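Putative lipoprotein (Parabacteroides distasonis, PDB 4FVS) is of unknown function but, as a putative exported lipoprotein related to the LolA and LolB lipoprotein carriers, may bind lipid. Local coordinates at residues E12-R18 and V30-D36; F6-Q10 and Q45-A49; L41-Q45 and Y69-G73; N101-P106 and V118-S124. All blocks are in the same frame, centred on the assembly; numbering follows the deposited sequence.

Contact 1 of 4, residues E12-R18 and V30-D36; sequences EGTVWVR and VMSYQVD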
loop_
_atom_site.group_PDB
_atom_site.type_symbol
_atom_site.label_atom_id
_atom_site.label_comp_id
_atom_site.label_asym_id
_atom_site.label_seq_id
_atom_site.Cartn_x
_atom_site.Cartn_y
_atom_site.Cartn_z
ATOM N N GLU A 12 -18.763 -4.138 -3.861
ATOM C CA GLU A 12 -18.711 -5.560 -3.523
ATOM C C GLU A 12 -18.503 -6.399 -4.791
ATOM O O GLU A 12 -19.194 -6.191 -5.790
ATOM C CB GLU A 12 -19.992 -5.972 -2.783
ATOM C CG GLU A 12 -19.863 -7.234 -1.936
ATOM C CD GLU A 12 -21.045 -7.554 -1.034
ATOM O OE1 GLU A 12 -21.399 -6.704 -0.183
ATOM O OE2 GLU A 12 -21.572 -8.686 -1.133
ATOM N N GLY A 13 -17.505 -7.279 -4.748
ATOM C CA GLY A 13 -17.162 -8.167 -5.856
ATOM C C GLY A 13 -16.153 -7.631 -6.857
ATOM O O GLY A 13 -15.764 -8.352 -7.788
ATOM N N THR A 14 -15.727 -6.359 -6.687
ATOM C CA THR A 14 -14.744 -5.729 -7.562
ATOM C C THR A 14 -13.430 -6.451 -7.373
ATOM O O THR A 14 -13.043 -6.741 -6.243
ATOM C CB THR A 14 -14.655 -4.231 -7.267
ATOM O OG1 THR A 14 -15.893 -3.635 -7.638
ATOM C CG2 THR A 14 -13.520 -3.538 -8.002
ATOM N N VAL A 15 -12.778 -6.789 -8.483
ATOM C CA VAL A 15 -11.482 -7.459 -8.495
ATOM C C VAL A 15 -10.448 -6.546 -9.170
ATOM O O VAL A 15 -10.788 -5.759 -10.056
ATOM C CB VAL A 15 -11.528 -8.865 -9.167
ATOM C CG1 VAL A 15 -12.302 -9.871 -8.328
ATOM C CG2 VAL A 15 -12.077 -8.802 -10.586
ATOM N N TRP A 16 -9.195 -6.636 -8.732
ATOM C CA TRP A 16 -8.105 -5.885 -9.329
ATOM C C TRP A 16 -6.796 -6.640 -9.154
ATOM O O TRP A 16 -6.692 -7.560 -8.338
ATOM C CB TRP A 16 -7.996 -4.431 -8.818
ATOM C CG TRP A 16 -7.658 -4.177 -7.382
ATOM C CD1 TRP A 16 -6.500 -3.632 -6.912
ATOM C CD2 TRP A 16 -8.553 -4.244 -6.264
ATOM N NE1 TRP A 16 -6.588 -3.429 -5.556
ATOM C CE2 TRP A 16 -7.846 -3.775 -5.133
ATOM C CE3 TRP A 16 -9.856 -4.728 -6.088
ATOM C CZ2 TRP A 16 -8.403 -3.764 -3.852
ATOM C CZ3 TRP A 16 -10.402 -4.727 -4.812
ATOM C CH2 TRP A 16 -9.680 -4.249 -3.712
ATOM N N VAL A 17 -5.831 -6.317 -10.024
ATOM C CA VAL A 17 -4.518 -6.931 -10.066
ATOM C C VAL A 17 -3.484 -5.853 -10.156
ATOM O O VAL A 17 -3.550 -5.002 -11.050
ATOM C CB VAL A 17 -4.345 -7.946 -11.235
ATOM C CG1 VAL A 17 -2.966 -8.624 -11.177
ATOM C CG2 VAL A 17 -5.442 -8.997 -11.234
ATOM N N ARG A 18 -2.526 -5.895 -9.231
ATOM C CA ARG A 18 -1.324 -5.065 -9.190
ATOM C C ARG A 18 -0.158 -6.001 -9.382
ATOM O O ARG A 18 -0.152 -7.074 -8.758
ATOM C CB ARG A 18 -1.210 -4.258 -7.880
ATOM C CG ARG A 18 -2.127 -3.044 -7.862
ATOM C CD ARG A 18 -2.192 -2.312 -6.532
ATOM N NE ARG A 18 -0.878 -1.837 -6.099
ATOM C CZ ARG A 18 -0.300 -2.221 -4.968
ATOM N NH1 ARG A 18 -0.928 -3.046 -4.143
ATOM N NH2 ARG A 18 0.891 -1.754 -4.636
ATOM N N VAL A 30 2.606 -11.078 -8.279
ATOM C CA VAL A 30 1.245 -10.784 -8.738
ATOM C C VAL A 30 0.382 -10.583 -7.476
ATOM O O VAL A 30 0.401 -11.426 -6.571
ATOM C CB VAL A 30 0.686 -11.868 -9.682
ATOM C CG1 VAL A 30 -0.710 -11.500 -10.174
ATOM C CG2 VAL A 30 1.636 -12.096 -10.857
HETATM N N MSE A 31 -0.314 -9.446 -7.387
HETATM C CA MSE A 31 -1.129 -9.129 -6.222
HETATM C C MSE A 31 -2.579 -8.998 -6.644
HETATM O O MSE A 31 -2.941 -8.012 -7.308
HETATM C CB MSE A 31 -0.605 -7.873 -5.555
HETATM C CG MSE A 31 0.835 -8.053 -5.085
HETATM SE SE MSE A 31 1.770 -6.471 -4.569
HETATM C CE MSE A 31 1.951 -5.649 -6.394
ATOM N N SER A 32 -3.393 -10.035 -6.303
ATOM C CA SER A 32 -4.796 -10.098 -6.670
ATOM C C SER A 32 -5.676 -9.774 -5.488
ATOM O O SER A 32 -5.478 -10.317 -4.400
ATOM C CB SER A 32 -5.139 -11.465 -7.225
ATOM O OG SER A 32 -4.261 -11.755 -8.295
ATOM N N TYR A 33 -6.644 -8.880 -5.699
ATOM C CA TYR A 33 -7.548 -8.423 -4.653
ATOM C C TYR A 33 -8.990 -8.544 -5.051
ATOM O O TYR A 33 -9.305 -8.625 -6.240
ATOM C CB TYR A 33 -7.289 -6.948 -4.317
ATOM C CG TYR A 33 -5.922 -6.576 -3.799
ATOM C CD1 TYR A 33 -4.844 -6.421 -4.668
ATOM C CD2 TYR A 33 -5.740 -6.210 -2.470
ATOM C CE1 TYR A 33 -3.587 -6.022 -4.200
ATOM C CE2 TYR A 33 -4.491 -5.804 -1.992
ATOM C CZ TYR A 33 -3.422 -5.694 -2.866
ATOM O OH TYR A 33 -2.212 -5.265 -2.391
ATOM N N GLN A 34 -9.874 -8.494 -4.048
ATOM C CA GLN A 34 -11.310 -8.517 -4.242
ATOM C C GLN A 34 -12.059 -7.920 -3.043
ATOM O O GLN A 34 -11.816 -8.330 -1.913
ATOM C CB GLN A 34 -11.817 -9.931 -4.504
ATOM C CG GLN A 34 -13.294 -9.892 -4.867
ATOM C CD GLN A 34 -13.894 -11.239 -5.021
ATOM O OE1 GLN A 34 -13.589 -12.171 -4.269
ATOM N NE2 GLN A 34 -14.823 -11.332 -5.951
ATOM N N VAL A 35 -13.002 -6.996 -3.297
ATOM C CA VAL A 35 -13.855 -6.421 -2.253
ATOM C C VAL A 35 -14.835 -7.509 -1.787
ATOM O O VAL A 35 -15.695 -7.930 -2.560
ATOM C CB VAL A 35 -14.596 -5.144 -2.712
ATOM C CG1 VAL A 35 -15.534 -4.637 -1.624
ATOM C CG2 VAL A 35 -13.615 -4.058 -3.136
ATOM N N ASP A 36 -14.674 -7.976 -0.549
ATOM C CA ASP A 36 -15.513 -9.021 0.013
ATOM C C ASP A 36 -16.776 -8.411 0.647
ATOM O O ASP A 36 -17.870 -8.874 0.338
ATOM C CB ASP A 36 -14.720 -9.861 1.032
ATOM C CG ASP A 36 -15.301 -11.231 1.370
ATOM O OD1 ASP A 36 -16.427 -11.547 0.896
ATOM O OD2 ASP A 36 -14.627 -11.994 2.095
#
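Tyr-33, Arg-18 and Trp-16 bury the most surface here. With selenomethionine Met-31 they lie on one face of an antiparallel strand pair. Trp-16 and Tyr-33 are a hydrogen-bonded pair: Trp-16 N is 3.2 Å from Tyr-33 O, and Tyr-33 N is 3.0 Å from Trp-16 O. With Trp-16 in the p rotamer, Tyr-33 CB sits 3.3 Å from the centroid of the six-membered Trp-16 ring, a CH-pi contact over the face. The Tyr-33 ring is nearly parallel to the indole but slid along it, so the rings barely overlap. Arg-18 pairs with Met-31, whose N is 2.7 Å from Arg-18 O and whose CE covers one face of the guanidinium. Arg-18 NH2 bonds to Thr-209, and Tyr-33 OH to Tyr-53. Val-15, Val-17, Ser-32 and Gln-34 occupy the other face. Just before strand 15-22 begins, Gly-13 N donates to Val-35 O at 2.9 Å and Val-35 N to Thr-14 O at 3.0 Å. Gly-13 and Thr-14 thus face Val-35 together, as in a G1 beta bulge, before the regular pairing of Val-15 to Arg-18. The whole is a beta hairpin of strands 15-22 and 27-41 in this LolA/LolB-related fold.

Contact 2 of 4, residues F6-Q10 and Q45-A49; sequences FFFPQ and QEVEA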
loop_
_atom_site.group_PDB
_atom_site.type_symbol
_atom_site.label_atom_id
_atom_site.label_comp_id
_atom_site.label_asym_id
_atom_site.label_seq_id
_atom_site.Cartn_x
_atom_site.Cartn_y
_atom_site.Cartn_z
ATOM N N PHE A 6 -13.002 8.091 -0.949
ATOM C CA PHE A 6 -12.523 6.768 -0.595
ATOM C C PHE A 6 -11.400 6.356 -1.551
ATOM O O PHE A 6 -11.654 6.101 -2.728
ATOM C CB PHE A 6 -13.701 5.785 -0.636
ATOM C CG PHE A 6 -13.604 4.638 0.333
ATOM C CD1 PHE A 6 -14.058 4.771 1.633
ATOM C CD2 PHE A 6 -13.100 3.405 -0.069
ATOM C CE1 PHE A 6 -13.982 3.701 2.523
ATOM C CE2 PHE A 6 -13.024 2.337 0.824
ATOM C CZ PHE A 6 -13.464 2.492 2.111
ATOM N N PHE A 7 -10.150 6.304 -1.053
ATOM C CA PHE A 7 -9.005 5.944 -1.883
ATOM C C PHE A 7 -8.772 4.420 -1.854
ATOM O O PHE A 7 -7.697 3.951 -1.474
ATOM C CB PHE A 7 -7.754 6.721 -1.450
ATOM C CG PHE A 7 -7.908 8.204 -1.670
ATOM C CD1 PHE A 7 -7.870 8.740 -2.951
ATOM C CD2 PHE A 7 -8.125 9.061 -0.598
ATOM C CE1 PHE A 7 -8.024 10.105 -3.156
ATOM C CE2 PHE A 7 -8.287 10.428 -0.807
ATOM C CZ PHE A 7 -8.231 10.941 -2.089
ATOM N N PHE A 8 -9.789 3.656 -2.280
ATOM C CA PHE A 8 -9.780 2.201 -2.334
ATOM C C PHE A 8 -11.054 1.714 -3.002
ATOM O O PHE A 8 -12.057 2.407 -2.859
ATOM C CB PHE A 8 -9.665 1.646 -0.908
ATOM C CG PHE A 8 -9.212 0.211 -0.770
ATOM C CD1 PHE A 8 -7.883 -0.144 -0.993
ATOM C CD2 PHE A 8 -10.098 -0.775 -0.357
ATOM C CE1 PHE A 8 -7.465 -1.461 -0.857
ATOM C CE2 PHE A 8 -9.671 -2.091 -0.202
ATOM C CZ PHE A 8 -8.355 -2.423 -0.445
ATOM N N PRO A 9 -11.090 0.549 -3.715
ATOM C CA PRO A 9 -12.358 0.093 -4.312
ATOM C C PRO A 9 -13.427 -0.083 -3.237
ATOM O O PRO A 9 -13.108 -0.504 -2.124
ATOM C CB PRO A 9 -11.974 -1.229 -4.973
ATOM C CG PRO A 9 -10.546 -1.100 -5.237
ATOM C CD PRO A 9 -10.008 -0.401 -4.034
ATOM N N GLN A 10 -14.667 0.302 -3.534
ATOM C CA GLN A 10 -15.726 0.261 -2.537
ATOM C C GLN A 10 -16.992 -0.460 -3.056
ATOM O O GLN A 10 -18.061 -0.316 -2.450
ATOM C CB GLN A 10 -16.066 1.704 -2.090
ATOM C CG GLN A 10 -16.349 2.676 -3.249
ATOM C CD GLN A 10 -16.777 4.057 -2.824
ATOM O OE1 GLN A 10 -16.837 4.415 -1.645
ATOM N NE2 GLN A 10 -17.101 4.876 -3.799
ATOM N N GLN A 45 -17.906 5.021 5.574
ATOM C CA GLN A 45 -17.946 3.687 4.976
ATOM C C GLN A 45 -16.796 2.816 5.446
ATOM O O GLN A 45 -15.722 3.334 5.713
ATOM C CB GLN A 45 -17.880 3.822 3.450
ATOM C CG GLN A 45 -18.426 2.623 2.689
ATOM C CD GLN A 45 -18.417 2.854 1.207
ATOM O OE1 GLN A 45 -19.409 2.589 0.512
ATOM N NE2 GLN A 45 -17.302 3.358 0.688
ATOM N N GLU A 46 -17.006 1.493 5.511
ATOM C CA GLU A 46 -15.970 0.517 5.855
ATOM C C GLU A 46 -15.939 -0.555 4.765
ATOM O O GLU A 46 -16.995 -0.998 4.320
ATOM C CB GLU A 46 -16.203 -0.087 7.248
ATOM C CG GLU A 46 -14.980 -0.795 7.814
ATOM C CD GLU A 46 -14.908 -0.968 9.325
ATOM O OE1 GLU A 46 -15.917 -0.695 10.019
ATOM O OE2 GLU A 46 -13.828 -1.370 9.817
ATOM N N VAL A 47 -14.748 -0.909 4.276
ATOM C CA VAL A 47 -14.583 -1.904 3.206
ATOM C C VAL A 47 -13.564 -2.956 3.645
ATOM O O VAL A 47 -12.510 -2.608 4.180
ATOM C CB VAL A 47 -14.180 -1.247 1.852
ATOM C CG1 VAL A 47 -13.704 -2.279 0.832
ATOM C CG2 VAL A 47 -15.326 -0.434 1.271
ATOM N N GLU A 48 -13.889 -4.239 3.425
ATOM C CA GLU A 48 -12.992 -5.346 3.716
ATOM C C GLU A 48 -12.704 -6.095 2.398
ATOM O O GLU A 48 -13.628 -6.566 1.739
ATOM C CB GLU A 48 -13.562 -6.282 4.807
ATOM C CG GLU A 48 -12.529 -7.291 5.286
ATOM C CD GLU A 48 -12.793 -8.178 6.477
ATOM O OE1 GLU A 48 -12.596 -7.649 7.589
ATOM O OE2 GLU A 48 -12.829 -9.419 6.304
ATOM N N ALA A 49 -11.433 -6.181 2.018
ATOM C CA ALA A 49 -11.014 -6.864 0.803
ATOM C C ALA A 49 -10.047 -8.008 1.090
ATOM O O ALA A 49 -9.261 -7.920 2.032
ATOM C CB ALA A 49 -10.360 -5.877 -0.138
#
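A single hydrogen bond joins these segments, and it runs from side chain to side chain. Gln-45 NE2 donates to Gln-10 OE1 at a short 2.6 Å. The same amide nitrogen lies over one face of the Phe-6 ring, 3.7 Å from Phe-6 CD1. Segment 6-10 is not a strand and makes no backbone pairing with 45-49. It turns sharply at Phe-7, the centre of an inverse gamma turn, and meets the strand through apolar side chains. Val-47 points toward the loop and fits between several of its residues. Its CG2 is 3.6 Å from Phe-6 CZ, and its CG1 is 3.5 Å from Pro-9 O. Farther along, Ala-49 CB approaches the edge of the Phe-8 ring, 3.8 Å from Phe-8 CE2. Glu-46 and Glu-48 point away from the loop. The loop precedes strand 15-22 and packs over several strands: Phe-8 meets Trp-16 of 15-22 edge-to-face and touches strand 60-71, Pro-9 rests on Val-35 of 27-41, and Phe-7 meets Tyr-187 of strand 179-188 edge-to-face.

Contact 3 of 4, residues L41-Q45 and Y69-G73; sequences LPSGQ and YCQNG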
loop_
_atom_site.group_PDB
_atom_site.type_symbol
_atom_site.label_atom_id
_atom_site.label_comp_id
_atom_site.label_asym_id
_atom_site.label_seq_id
_atom_site.Cartn_x
_atom_site.Cartn_y
_atom_site.Cartn_z
ATOM N N LEU A 41 -21.746 2.963 7.472
ATOM C CA LEU A 41 -21.970 3.305 8.877
ATOM C C LEU A 41 -22.309 4.793 8.959
ATOM O O LEU A 41 -22.027 5.505 7.988
ATOM C CB LEU A 41 -20.717 2.973 9.728
ATOM C CG LEU A 41 -20.080 1.602 9.556
ATOM C CD1 LEU A 41 -18.557 1.693 9.645
ATOM C CD2 LEU A 41 -20.666 0.592 10.531
ATOM N N PRO A 42 -22.877 5.321 10.070
ATOM C CA PRO A 42 -23.197 6.762 10.097
ATOM C C PRO A 42 -21.949 7.661 10.039
ATOM O O PRO A 42 -22.010 8.735 9.438
ATOM C CB PRO A 42 -23.946 6.938 11.422
ATOM C CG PRO A 42 -23.532 5.775 12.261
ATOM C CD PRO A 42 -23.304 4.645 11.313
ATOM N N SER A 43 -20.819 7.202 10.617
ATOM C CA SER A 43 -19.543 7.934 10.674
ATOM C C SER A 43 -18.778 7.932 9.319
ATOM O O SER A 43 -17.925 8.801 9.080
ATOM C CB SER A 43 -18.653 7.334 11.760
ATOM O OG SER A 43 -18.456 5.944 11.560
ATOM N N GLY A 44 -19.095 6.957 8.468
ATOM C CA GLY A 44 -18.476 6.765 7.162
ATOM C C GLY A 44 -18.565 5.329 6.685
ATOM O O GLY A 44 -19.220 4.503 7.317
ATOM N N GLN A 45 -17.906 5.021 5.574
ATOM C CA GLN A 45 -17.946 3.687 4.976
ATOM C C GLN A 45 -16.796 2.816 5.446
ATOM O O GLN A 45 -15.722 3.334 5.713
ATOM C CB GLN A 45 -17.880 3.822 3.450
ATOM C CG GLN A 45 -18.426 2.623 2.689
ATOM C CD GLN A 45 -18.417 2.854 1.207
ATOM O OE1 GLN A 45 -19.409 2.589 0.512
ATOM N NE2 GLN A 45 -17.302 3.358 0.688
ATOM N N TYR A 69 -11.374 2.389 5.570
ATOM C CA TYR A 69 -12.572 3.067 6.062
ATOM C C TYR A 69 -12.468 4.590 6.038
ATOM O O TYR A 69 -11.378 5.153 5.992
ATOM C CB TYR A 69 -12.923 2.607 7.500
ATOM C CG TYR A 69 -11.813 2.813 8.498
ATOM C CD1 TYR A 69 -11.666 4.027 9.165
ATOM C CD2 TYR A 69 -10.930 1.784 8.810
ATOM C CE1 TYR A 69 -10.643 4.226 10.089
ATOM C CE2 TYR A 69 -9.902 1.970 9.732
ATOM C CZ TYR A 69 -9.751 3.202 10.359
ATOM O OH TYR A 69 -8.743 3.417 11.273
ATOM N N CYS A 70 -13.649 5.225 6.059
ATOM C CA CYS A 70 -13.907 6.651 6.219
ATOM C C CYS A 70 -14.473 6.876 7.609
ATOM O O CYS A 70 -15.413 6.183 8.007
ATOM C CB CYS A 70 -14.855 7.186 5.149
ATOM S SG CYS A 70 -14.025 7.902 3.708
ATOM N N GLN A 71 -13.908 7.820 8.354
ATOM C CA GLN A 71 -14.396 8.193 9.670
ATOM C C GLN A 71 -14.343 9.652 9.738
ATOM O O GLN A 71 -13.262 10.230 9.716
ATOM C CB GLN A 71 -13.609 7.554 10.835
ATOM C CG GLN A 71 -13.910 6.082 11.116
ATOM C CD GLN A 71 -14.612 5.877 12.431
ATOM O OE1 GLN A 71 -15.627 6.521 12.732
ATOM N NE2 GLN A 71 -14.103 4.942 13.229
ATOM N N ASN A 72 -15.512 10.258 9.719
ATOM C CA ASN A 72 -15.754 11.686 9.877
ATOM C C ASN A 72 -14.892 12.532 8.922
ATOM O O ASN A 72 -14.186 13.452 9.346
ATOM C CB ASN A 72 -15.540 12.115 11.341
ATOM C CG ASN A 72 -16.424 11.376 12.313
ATOM O OD1 ASN A 72 -17.593 11.058 12.033
ATOM N ND2 ASN A 72 -15.878 11.082 13.479
ATOM N N GLY A 73 -14.993 12.213 7.640
ATOM C CA GLY A 73 -14.347 12.962 6.575
ATOM C C GLY A 73 -12.924 12.607 6.223
ATOM O O GLY A 73 -12.399 13.162 5.257
#
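Ser-43 points toward segment 69-73, and the Gln-71 side chain folds back to meet it. Ser-43 takes the p rotamer, and its OG donates to Gln-71 OE1 at 3.1 Å. The CB of Gln-71 points away, but its chi2 of -112°, between wells, folds the amide back. Asn-72, in the m rotamer, brings its OD1 to 3.9 Å from Ser-43 CB. Two backbone hydrogen bonds join the segments: Asn-72 N to Ser-43 O at 2.9 Å, and Cys-70 N to Gln-45 O at 2.8 Å. Gly-44 sits close to Cys-70, its CA 3.2 Å from Cys-70 O. A CB there would clash with that oxygen, so the close approach suits glycine. Other side chains lead elsewhere. Gln-45 is extended, with chi1 and chi2 both t, and its NE2 bonds to Gln-10. Cys-70 has an off-well chi1 of -94° and forms a disulfide with Cys-4, tying the N-terminal segment to this strand. Tyr-69, in the p rotamer, carries its ring away to meet Phe-102 edge-to-face. The contact joins two neighbouring turns at the same end of the sheet. Pro-42 and Ser-43 link strand 27-41 to 44-54, while Asn-72 and Gly-73 link strand 60-71 to 74-78.

Contact 4 of 4, residues N101-P106 and V118-S124; sequences NFINYP and VYFDEAS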
loop_
_atom_site.group_PDB
_atom_site.type_symbol
_atom_site.label_atom_id
_atom_site.label_comp_id
_atom_site.label_asym_id
_atom_site.label_seq_id
_atom_site.Cartn_x
_atom_site.Cartn_y
_atom_site.Cartn_z
ATOM N N ASN A 101 -1.858 -1.436 11.682
ATOM C CA ASN A 101 -1.641 -0.004 11.908
ATOM C C ASN A 101 -2.340 0.724 10.772
ATOM O O ASN A 101 -1.973 0.534 9.618
ATOM C CB ASN A 101 -0.137 0.372 12.044
ATOM C CG ASN A 101 0.165 1.719 12.710
ATOM O OD1 ASN A 101 -0.617 2.665 12.667
ATOM N ND2 ASN A 101 1.328 1.848 13.336
ATOM N N PHE A 102 -3.427 1.443 11.080
ATOM C CA PHE A 102 -4.188 2.189 10.072
ATOM C C PHE A 102 -3.633 3.585 9.949
ATOM O O PHE A 102 -3.480 4.282 10.950
ATOM C CB PHE A 102 -5.673 2.218 10.417
ATOM C CG PHE A 102 -6.388 0.892 10.205
ATOM C CD1 PHE A 102 -6.810 0.503 8.939
ATOM C CD2 PHE A 102 -6.678 0.058 11.274
ATOM C CE1 PHE A 102 -7.499 -0.698 8.753
ATOM C CE2 PHE A 102 -7.371 -1.140 11.082
ATOM C CZ PHE A 102 -7.777 -1.507 9.830
ATOM N N ILE A 103 -3.294 3.984 8.731
ATOM C CA ILE A 103 -2.761 5.315 8.442
ATOM C C ILE A 103 -3.686 6.066 7.477
ATOM O O ILE A 103 -4.317 5.450 6.616
ATOM C CB ILE A 103 -1.320 5.245 7.897
ATOM C CG1 ILE A 103 -1.229 4.326 6.638
ATOM C CG2 ILE A 103 -0.360 4.812 9.021
ATOM C CD1 ILE A 103 0.099 4.389 5.806
ATOM N N ASN A 104 -3.765 7.394 7.626
ATOM C CA ASN A 104 -4.597 8.229 6.764
ATOM C C ASN A 104 -3.955 8.444 5.402
ATOM O O ASN A 104 -2.721 8.374 5.267
ATOM C CB ASN A 104 -4.873 9.588 7.398
ATOM C CG ASN A 104 -3.690 10.530 7.447
ATOM O OD1 ASN A 104 -2.558 10.143 7.691
ATOM N ND2 ASN A 104 -3.925 11.801 7.232
ATOM N N TYR A 105 -4.816 8.737 4.403
ATOM C CA TYR A 105 -4.451 9.099 3.057
ATOM C C TYR A 105 -5.168 10.406 2.764
ATOM O O TYR A 105 -6.389 10.429 2.596
ATOM C CB TYR A 105 -4.754 7.973 2.043
ATOM C CG TYR A 105 -3.718 6.870 2.077
ATOM C CD1 TYR A 105 -3.759 5.872 3.051
ATOM C CD2 TYR A 105 -2.674 6.841 1.161
ATOM C CE1 TYR A 105 -2.787 4.875 3.113
ATOM C CE2 TYR A 105 -1.689 5.850 1.216
ATOM C CZ TYR A 105 -1.750 4.869 2.195
ATOM O OH TYR A 105 -0.807 3.871 2.241
ATOM N N PRO A 106 -4.440 11.534 2.811
ATOM C CA PRO A 106 -5.080 12.835 2.567
ATOM C C PRO A 106 -5.643 12.954 1.144
ATOM O O PRO A 106 -5.151 12.316 0.226
ATOM C CB PRO A 106 -3.940 13.839 2.797
ATOM C CG PRO A 106 -2.926 13.102 3.609
ATOM C CD PRO A 106 -2.998 11.697 3.076
ATOM N N VAL A 118 -0.191 19.620 5.654
ATOM C CA VAL A 118 -0.946 18.396 5.568
ATOM C C VAL A 118 -0.288 17.375 6.505
ATOM O O VAL A 118 0.929 17.102 6.427
ATOM C CB VAL A 118 -1.136 17.915 4.104
ATOM C CG1 VAL A 118 0.175 17.832 3.332
ATOM C CG2 VAL A 118 -1.910 16.619 4.038
ATOM N N TYR A 119 -1.129 16.878 7.447
ATOM C CA TYR A 119 -0.755 15.886 8.464
ATOM C C TYR A 119 -0.834 14.461 7.918
ATOM O O TYR A 119 -1.825 14.085 7.290
ATOM C CB TYR A 119 -1.635 16.001 9.735
ATOM C CG TYR A 119 -1.240 15.022 10.826
ATOM C CD1 TYR A 119 -0.221 15.323 11.735
ATOM C CD2 TYR A 119 -1.858 13.772 10.928
ATOM C CE1 TYR A 119 0.185 14.396 12.703
ATOM C CE2 TYR A 119 -1.462 12.843 11.897
ATOM C CZ TYR A 119 -0.445 13.161 12.781
ATOM O OH TYR A 119 -0.076 12.236 13.722
ATOM N N PHE A 120 0.195 13.665 8.217
ATOM C CA PHE A 120 0.273 12.254 7.835
ATOM C C PHE A 120 0.561 11.395 9.031
ATOM O O PHE A 120 1.488 11.690 9.770
ATOM C CB PHE A 120 1.375 12.008 6.794
ATOM C CG PHE A 120 1.161 12.526 5.404
ATOM C CD1 PHE A 120 1.573 13.800 5.053
ATOM C CD2 PHE A 120 0.633 11.705 4.414
ATOM C CE1 PHE A 120 1.420 14.268 3.746
ATOM C CE2 PHE A 120 0.486 12.170 3.103
ATOM C CZ PHE A 120 0.864 13.460 2.785
ATOM N N ASP A 121 -0.184 10.306 9.200
ATOM C CA ASP A 121 0.092 9.352 10.258
ATOM C C ASP A 121 1.372 8.605 9.958
ATOM O O ASP A 121 1.653 8.373 8.793
ATOM C CB ASP A 121 -1.063 8.341 10.362
ATOM C CG ASP A 121 -2.382 8.866 10.857
ATOM O OD1 ASP A 121 -2.381 9.694 11.795
ATOM O OD2 ASP A 121 -3.414 8.356 10.406
ATOM N N GLU A 122 2.124 8.195 10.964
ATOM C CA GLU A 122 3.289 7.345 10.739
ATOM C C GLU A 122 2.922 5.895 10.976
ATOM O O GLU A 122 1.985 5.587 11.726
ATOM C CB GLU A 122 4.460 7.724 11.638
ATOM C CG GLU A 122 5.149 8.991 11.193
ATOM C CD GLU A 122 6.378 9.365 11.994
ATOM O OE1 GLU A 122 6.598 8.787 13.088
ATOM O OE2 GLU A 122 7.123 10.247 11.508
ATOM N N ALA A 123 3.735 5.007 10.446
ATOM C CA ALA A 123 3.562 3.584 10.642
ATOM C C ALA A 123 4.856 2.962 11.134
ATOM O O ALA A 123 5.938 3.310 10.674
ATOM C CB ALA A 123 3.128 2.937 9.333
ATOM N N SER A 124 4.754 2.082 12.096
ATOM C CA SER A 124 5.878 1.284 12.562
ATOM C C SER A 124 5.296 -0.055 12.900
ATOM O O SER A 124 4.718 -0.274 13.978
ATOM C CB SER A 124 6.663 1.922 13.702
ATOM O OG SER A 124 7.776 1.116 14.073
#
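Pro-106 is the main bump at one end of this contact. Its ring settles over one face of Phe-120, with Pro-106 CG 4.0 Å from the ring centroid in a CH-pi contact. On the same residue, Pro-106 CB packs 3.7 Å from Val-118 CG2, so the proline fills a hollow between these two side chains. Toward the other end, Ile-103 CG2 fits a dip lined by Asp-121, Glu-122 and Ala-123. It lies 3.8 Å from Asp-121 CB, 3.7 Å from Glu-122 O and 4.0 Å from Ala-123 CB. Between these two packed places the Asn-104 amide reaches across to the main chain. Its OD1 accepts from Asp-121 N at 2.8 Å, and its ND2 donates to Tyr-119 O at 3.1 Å. Asp-121 answers with its own side chain, as its OD2 accepts from Asn-104 N at 3.0 Å. Asn-104 ND2 also bonds to Glu-74, and Arg-144 bonds to both Asn-104 O and Asp-121 O. Each hydrogen bond between the segments therefore uses a side-chain atom, unlike regular strand pairing. The chemistry implies that outermost strand 102-104 is joined to the approach to strand 123-129 by amide and carboxylate groups that stand in for backbone partners.

Contact 2 is the buried one. Contacts 1 and 4 are partly buried, and contact 3 lies at the surface, its centre about 20 Å from the centre of the chain. Contacts 1 and 3 both join neighbouring strands, through backbone hydrogen bonds. Contact 2 instead packs a loop mainly by apolar side chains, with one side-chain hydrogen bond; contact 4 combines side-chain to backbone bonds with apolar packing. Contacts 2 and 3 share Gln-45 and strand 44-54, and Phe-6 packs on Cys-70 where they meet. Contact 2 also touches contact 1 through Pro-9 and Phe-8 on Trp-16. Contacts 1 and 4 lie on opposite sides of the chain centre, with centres about 23 Å apart.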